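Local atomic coordinates of putative short-chain dehydrogenase/reductase (Corynebacterium glutamicum, PDB entry 3E9N), a protein that probably acts as an NAD(P)(H)-dependent oxidoreductase of the short-chain dehydrogenase/reductase family, perhaps reducing acetoacetyl-CoA. Residues I145-A148 with S149-L153; A152-G155 with L156-F160. All blocks are in the same frame, centred on the assembly; numbering follows the deposited sequence.

Contact 1 of 2, residues I145-A148 with S149-L153; sequences IYAA and SKHAL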
ATOM      1  N   ILE A 145     -13.643   0.342 -13.329  1.00 45.25           N
ATOM      2  CA  ILE A 145     -14.666   0.667 -12.371  1.00 44.15           C
ATOM      3  C   ILE A 145     -14.541  -0.192 -11.123  1.00 44.41           C
ATOM      4  O   ILE A 145     -14.808   0.264 -10.012  1.00 44.51           O
ATOM      5  CB  ILE A 145     -16.069   0.470 -12.999  1.00 44.07           C
ATOM      6  CG1 ILE A 145     -16.221   1.384 -14.206  1.00 42.49           C
ATOM      7  CG2 ILE A 145     -17.164   0.724 -11.976  1.00 41.98           C
ATOM      8  CD1 ILE A 145     -17.510   1.225 -14.969  1.00 41.21           C
ATOM      9  N   TYR A 146     -14.118  -1.436 -11.296  1.00 44.41           N
ATOM     10  CA  TYR A 146     -14.030  -2.317 -10.170  1.00 44.96           C
ATOM     11  C   TYR A 146     -12.876  -1.934  -9.291  1.00 43.20           C
ATOM     12  O   TYR A 146     -13.048  -1.822  -8.095  1.00 42.94           O
ATOM     13  CB  TYR A 146     -14.027  -3.785 -10.615  1.00 46.96           C
ATOM     14  CG  TYR A 146     -15.082  -3.983 -11.692  1.00 52.66           C
ATOM     15  CD1 TYR A 146     -16.330  -3.368 -11.580  1.00 57.74           C
ATOM     16  CD2 TYR A 146     -14.823  -4.727 -12.845  1.00 59.38           C
ATOM     17  CE1 TYR A 146     -17.305  -3.510 -12.580  1.00 60.82           C
ATOM     18  CE2 TYR A 146     -15.810  -4.876 -13.856  1.00 63.09           C
ATOM     19  CZ  TYR A 146     -17.043  -4.259 -13.701  1.00 61.83           C
ATOM     20  OH  TYR A 146     -18.009  -4.369 -14.661  1.00 63.24           O
ATOM     21  N   ALA A 147     -11.730  -1.638  -9.896  1.00 42.44           N
ATOM     22  CA  ALA A 147     -10.554  -1.151  -9.168  1.00 40.35           C
ATOM     23  C   ALA A 147     -10.895   0.107  -8.383  1.00 38.86           C
ATOM     24  O   ALA A 147     -10.522   0.240  -7.225  1.00 38.99           O
ATOM     25  CB  ALA A 147      -9.405  -0.880 -10.148  1.00 41.01           C
ATOM     26  N   ALA A 148     -11.654   1.005  -8.984  1.00 37.34           N
ATOM     27  CA  ALA A 148     -11.880   2.277  -8.337  1.00 36.63           C
ATOM     28  C   ALA A 148     -12.769   2.148  -7.119  1.00 36.52           C
ATOM     29  O   ALA A 148     -12.494   2.714  -6.053  1.00 36.44           O
ATOM     30  CB  ALA A 148     -12.405   3.289  -9.296  1.00 35.38           C
ATOM     31  N   SER A 149     -13.833   1.375  -7.259  1.00 37.76           N
ATOM     32  CA  SER A 149     -14.758   1.207  -6.164  1.00 38.37           C
ATOM     33  C   SER A 149     -14.156   0.389  -5.048  1.00 38.11           C
ATOM     34  O   SER A 149     -14.413   0.668  -3.882  1.00 37.81           O
ATOM     35  CB  SER A 149     -16.058   0.594  -6.623  1.00 38.73           C
ATOM     36  OG  SER A 149     -15.782  -0.616  -7.294  1.00 44.17           O
ATOM     37  N   LYS A 150     -13.338  -0.609  -5.354  1.00 38.22           N
ATOM     38  CA  LYS A 150     -12.752  -1.346  -4.232  1.00 38.75           C
ATOM     39  C   LYS A 150     -11.679  -0.529  -3.522  1.00 38.11           C
ATOM     40  O   LYS A 150     -11.533  -0.660  -2.305  1.00 37.85           O
ATOM     41  CB  LYS A 150     -12.239  -2.725  -4.623  1.00 40.28           C
ATOM     42  CG  LYS A 150     -10.835  -2.801  -5.172  1.00 45.01           C
ATOM     43  CD  LYS A 150     -10.326  -4.278  -5.237  1.00 53.87           C
ATOM     44  CE  LYS A 150     -10.970  -5.129  -6.422  1.00 56.60           C
ATOM     45  NZ  LYS A 150     -10.177  -5.271  -7.736  1.00 55.59           N
ATOM     46  N   HIS A 151     -10.957   0.319  -4.274  1.00 36.16           N
ATOM     47  CA  HIS A 151     -10.015   1.228  -3.652  1.00 35.05           C
ATOM     48  C   HIS A 151     -10.769   2.300  -2.889  1.00 33.88           C
ATOM     49  O   HIS A 151     -10.381   2.643  -1.760  1.00 33.87           O
ATOM     50  CB  HIS A 151      -9.021   1.817  -4.662  1.00 35.60           C
ATOM     51  CG  HIS A 151      -7.894   0.886  -4.981  1.00 37.49           C
ATOM     52  ND1 HIS A 151      -7.798   0.213  -6.180  1.00 40.19           N
ATOM     53  CD2 HIS A 151      -6.869   0.436  -4.216  1.00 40.41           C
ATOM     54  CE1 HIS A 151      -6.737  -0.578  -6.160  1.00 41.51           C
ATOM     55  NE2 HIS A 151      -6.158  -0.464  -4.978  1.00 41.18           N
ATOM     56  N   ALA A 152     -11.900   2.741  -3.446  1.00 31.16           N
ATOM     57  CA  ALA A 152     -12.764   3.674  -2.735  1.00 29.83           C
ATOM     58  C   ALA A 152     -13.285   3.149  -1.367  1.00 29.46           C
ATOM     59  O   ALA A 152     -13.212   3.836  -0.320  1.00 28.77           O
ATOM     60  CB  ALA A 152     -13.902   4.074  -3.626  1.00 28.83           C
ATOM     61  N   LEU A 153     -13.786   1.916  -1.382  1.00 28.55           N
ATOM     62  CA  LEU A 153     -14.434   1.323  -0.241  1.00 28.30           C
ATOM     63  C   LEU A 153     -13.384   1.215   0.856  1.00 28.60           C
ATOM     64  O   LEU A 153     -13.632   1.464   2.025  1.00 29.34           O
ATOM     65  CB  LEU A 153     -14.965  -0.040  -0.643  1.00 26.90           C
ATOM     66  CG  LEU A 153     -15.484  -0.908   0.489  1.00 30.90           C
ATOM     67  CD1 LEU A 153     -16.750  -0.259   1.225  1.00 28.39           C
ATOM     68  CD2 LEU A 153     -15.840  -2.223  -0.119  1.00 33.39           C
TER

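Contact 2 of 2, residues A152-G155 with L156-F160; sequences ALRG and LADAF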
ATOM      1  N   ALA A 152     -11.900   2.741  -3.446  1.00 31.16           N
ATOM      2  CA  ALA A 152     -12.764   3.674  -2.735  1.00 29.83           C
ATOM      3  C   ALA A 152     -13.285   3.149  -1.367  1.00 29.46           C
ATOM      4  O   ALA A 152     -13.212   3.836  -0.320  1.00 28.77           O
ATOM      5  CB  ALA A 152     -13.902   4.074  -3.626  1.00 28.83           C
ATOM      6  N   LEU A 153     -13.786   1.916  -1.382  1.00 28.55           N
ATOM      7  CA  LEU A 153     -14.434   1.323  -0.241  1.00 28.30           C
ATOM      8  C   LEU A 153     -13.384   1.215   0.856  1.00 28.60           C
ATOM      9  O   LEU A 153     -13.632   1.464   2.025  1.00 29.34           O
ATOM     10  CB  LEU A 153     -14.965  -0.040  -0.643  1.00 26.90           C
ATOM     11  CG  LEU A 153     -15.484  -0.908   0.489  1.00 30.90           C
ATOM     12  CD1 LEU A 153     -16.750  -0.259   1.225  1.00 28.39           C
ATOM     13  CD2 LEU A 153     -15.840  -2.223  -0.119  1.00 33.39           C
ATOM     14  N   ARG A 154     -12.171   0.923   0.445  1.00 29.36           N
ATOM     15  CA  ARG A 154     -11.082   0.765   1.375  1.00 30.53           C
ATOM     16  C   ARG A 154     -10.680   2.061   2.060  1.00 30.51           C
ATOM     17  O   ARG A 154     -10.435   2.045   3.269  1.00 31.35           O
ATOM     18  CB  ARG A 154      -9.874   0.106   0.691  1.00 30.22           C
ATOM     19  CG  ARG A 154      -8.663  -0.001   1.648  1.00 32.42           C
ATOM     20  CD  ARG A 154      -8.965  -0.923   2.860  1.00 36.24           C
ATOM     21  NE  ARG A 154      -7.784  -1.045   3.716  1.00 40.15           N
ATOM     22  CZ  ARG A 154      -7.010  -2.132   3.751  1.00 37.17           C
ATOM     23  NH1 ARG A 154      -5.945  -2.161   4.521  1.00 35.33           N
ATOM     24  NH2 ARG A 154      -7.327  -3.196   3.036  1.00 36.51           N
ATOM     25  N   GLY A 155     -10.612   3.181   1.324  1.00 30.10           N
ATOM     26  CA  GLY A 155     -10.365   4.495   1.976  1.00 30.16           C
ATOM     27  C   GLY A 155     -11.497   4.962   2.905  1.00 30.85           C
ATOM     28  O   GLY A 155     -11.276   5.638   3.925  1.00 31.86           O
ATOM     29  N   LEU A 156     -12.720   4.644   2.522  1.00 30.82           N
ATOM     30  CA  LEU A 156     -13.899   4.865   3.358  1.00 30.82           C
ATOM     31  C   LEU A 156     -13.719   4.114   4.685  1.00 31.09           C
ATOM     32  O   LEU A 156     -13.811   4.717   5.742  1.00 31.07           O
ATOM     33  CB  LEU A 156     -15.185   4.336   2.644  1.00 30.06           C
ATOM     34  CG  LEU A 156     -16.500   4.269   3.466  1.00 29.21           C
ATOM     35  CD1 LEU A 156     -16.858   5.588   4.119  1.00 25.94           C
ATOM     36  CD2 LEU A 156     -17.644   3.815   2.608  1.00 29.15           C
ATOM     37  N   ALA A 157     -13.463   2.805   4.619  1.00 30.85           N
ATOM     38  CA  ALA A 157     -13.349   2.001   5.821  1.00 31.94           C
ATOM     39  C   ALA A 157     -12.329   2.554   6.818  1.00 33.02           C
ATOM     40  O   ALA A 157     -12.640   2.694   8.006  1.00 34.12           O
ATOM     41  CB  ALA A 157     -12.998   0.601   5.466  1.00 31.68           C
ATOM     42  N   ASP A 158     -11.115   2.833   6.329  1.00 32.82           N
ATOM     43  CA  ASP A 158     -10.022   3.367   7.148  1.00 32.19           C
ATOM     44  C   ASP A 158     -10.306   4.715   7.776  1.00 31.88           C
ATOM     45  O   ASP A 158      -9.876   4.960   8.893  1.00 31.88           O
ATOM     46  CB  ASP A 158      -8.678   3.416   6.351  1.00 32.34           C
ATOM     47  CG  ASP A 158      -8.152   1.996   5.971  1.00 33.52           C
ATOM     48  OD1 ASP A 158      -8.528   1.016   6.664  1.00 37.59           O
ATOM     49  OD2 ASP A 158      -7.402   1.829   4.970  1.00 34.03           O
ATOM     50  N   ALA A 159     -10.979   5.616   7.066  1.00 31.99           N
ATOM     51  CA  ALA A 159     -11.200   6.980   7.630  1.00 32.03           C
ATOM     52  C   ALA A 159     -12.357   6.954   8.643  1.00 32.06           C
ATOM     53  O   ALA A 159     -12.368   7.693   9.641  1.00 31.98           O
ATOM     54  CB  ALA A 159     -11.492   7.974   6.572  1.00 30.66           C
ATOM     55  N   PHE A 160     -13.314   6.088   8.356  1.00 31.68           N
ATOM     56  CA  PHE A 160     -14.434   5.826   9.238  1.00 32.03           C
ATOM     57  C   PHE A 160     -13.927   5.248  10.567  1.00 33.54           C
ATOM     58  O   PHE A 160     -14.296   5.731  11.666  1.00 33.52           O
ATOM     59  CB  PHE A 160     -15.397   4.842   8.552  1.00 30.07           C
ATOM     60  CG  PHE A 160     -16.671   4.630   9.299  1.00 29.91           C
ATOM     61  CD1 PHE A 160     -17.582   5.660   9.434  1.00 30.17           C
ATOM     62  CD2 PHE A 160     -16.958   3.400   9.885  1.00 28.50           C
ATOM     63  CE1 PHE A 160     -18.768   5.459  10.142  1.00 34.26           C
ATOM     64  CE2 PHE A 160     -18.151   3.191  10.586  1.00 32.74           C
ATOM     65  CZ  PHE A 160     -19.061   4.203  10.715  1.00 31.14           C
TER

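Contact 1 of 2, residues I145-A148 with S149-L153
Ser149 folds its hydroxyl back over the preceding helical turn, where OG lies 3.0 Å from Ile145 O and 3.1 Å from Tyr146 O. Its single proton can serve either carbonyl. A first torsion of 55° sets OG between its own backbone N and carbonyl carbon, close to both acceptors, and a side chain this short suits the buried spot. Ile145 O also accepts the backbone bond from Ser149 N. The next carbonyl along, Ala147 O, is gripped twice by His151: the backbone N arrives at 3.0 Å on one face of the carbonyl plane, and ring atom ND1 at 2.9 Å on the other, well above the plane and bent to 136° at the hydrogen. This second bond probably restrains the rotation of the imidazole. Tyr146 and Lys150 occupy the YxxxK positions of the family signature, a pair that typically forms part of the active site in relatives; the regular helical bond from Lys150 N to Tyr146 O (3.0 Å) accompanies their one-turn spacing. Small Ala148 and Ala152 let a second subunit pack closely, while Ile145 and Tyr146 lean on helix 95-124 and Asn132, just beyond strand 127-131, binds Lys150 O.

Contact 2 of 2, residues A152-G155 with L156-F160
Arg154 and Asp158, one turn apart on helix 144-164, form an i to i+4 salt bridge in which NE of Arg154 gives its hydrogen to OD2 of Asp158 at 3.2 Å. OD2 lies almost in the guanidinium plane, at its edge, and is met on its syn side, with the donor 25° out of the carboxylate plane. The two flat groups stand nearly perpendicular, 88° apart, so this is a single-point bridge rather than a paired, side-by-side one. With CG of Arg154 anti to the backbone N (chi1 177°) and the chain bent at chi2, NE is carried along the helix to the acid. The other carboxylate oxygen, OD1, pairs with Arg161, and the acid is thus shared between two arginines.

Apolar contact is lighter. Leu153 CD1 and Leu156 CD2 approach to 4.4 Å; branched leucines here fill buried space.

Regular helical bonds make up the rest, from Leu156 N to Ala152 O (3.0 Å) through to Ala159 N to Gly155 O (3.2 Å). Gly155 has no side chain; on the second subunit its counterpart is where His151 of this chain packs, and Ala152 and Ala159 are similarly small where they meet that subunit. Around this stretch of helix, Leu156 and Phe160 press on helix 95-124, Leu153, Ala157 and Phe160 cover Tyr130 of strand 127-131, and Arg154 and Ala157 reach Thr173 of strand 170-176.

How the contacts relate
Contacts 1 and 2 are successive portions of helix 144-164 in this Rossmann-type fold, overlapping at Ala152 and Leu153, with centres about 11 Å apart. Contact 1, nearer the helix start, is only partly buried; its side-chain chemistry consists of hydrogen bonds from a hydroxyl and an imidazole turned back onto backbone carbonyls, beside the YxxxK residues. Contact 2 is mostly buried and rests on the neighbouring strands 127-131 and 170-176, so leucines and alanines dominate, with one ion pair on its partly exposed side. Both pack on helix 95-124 and on the second subunit, where Ala147, Ala152, Gly155 and Ala159 present little side chain, consistent with the helix-to-helix interface common among short-chain dehydrogenases.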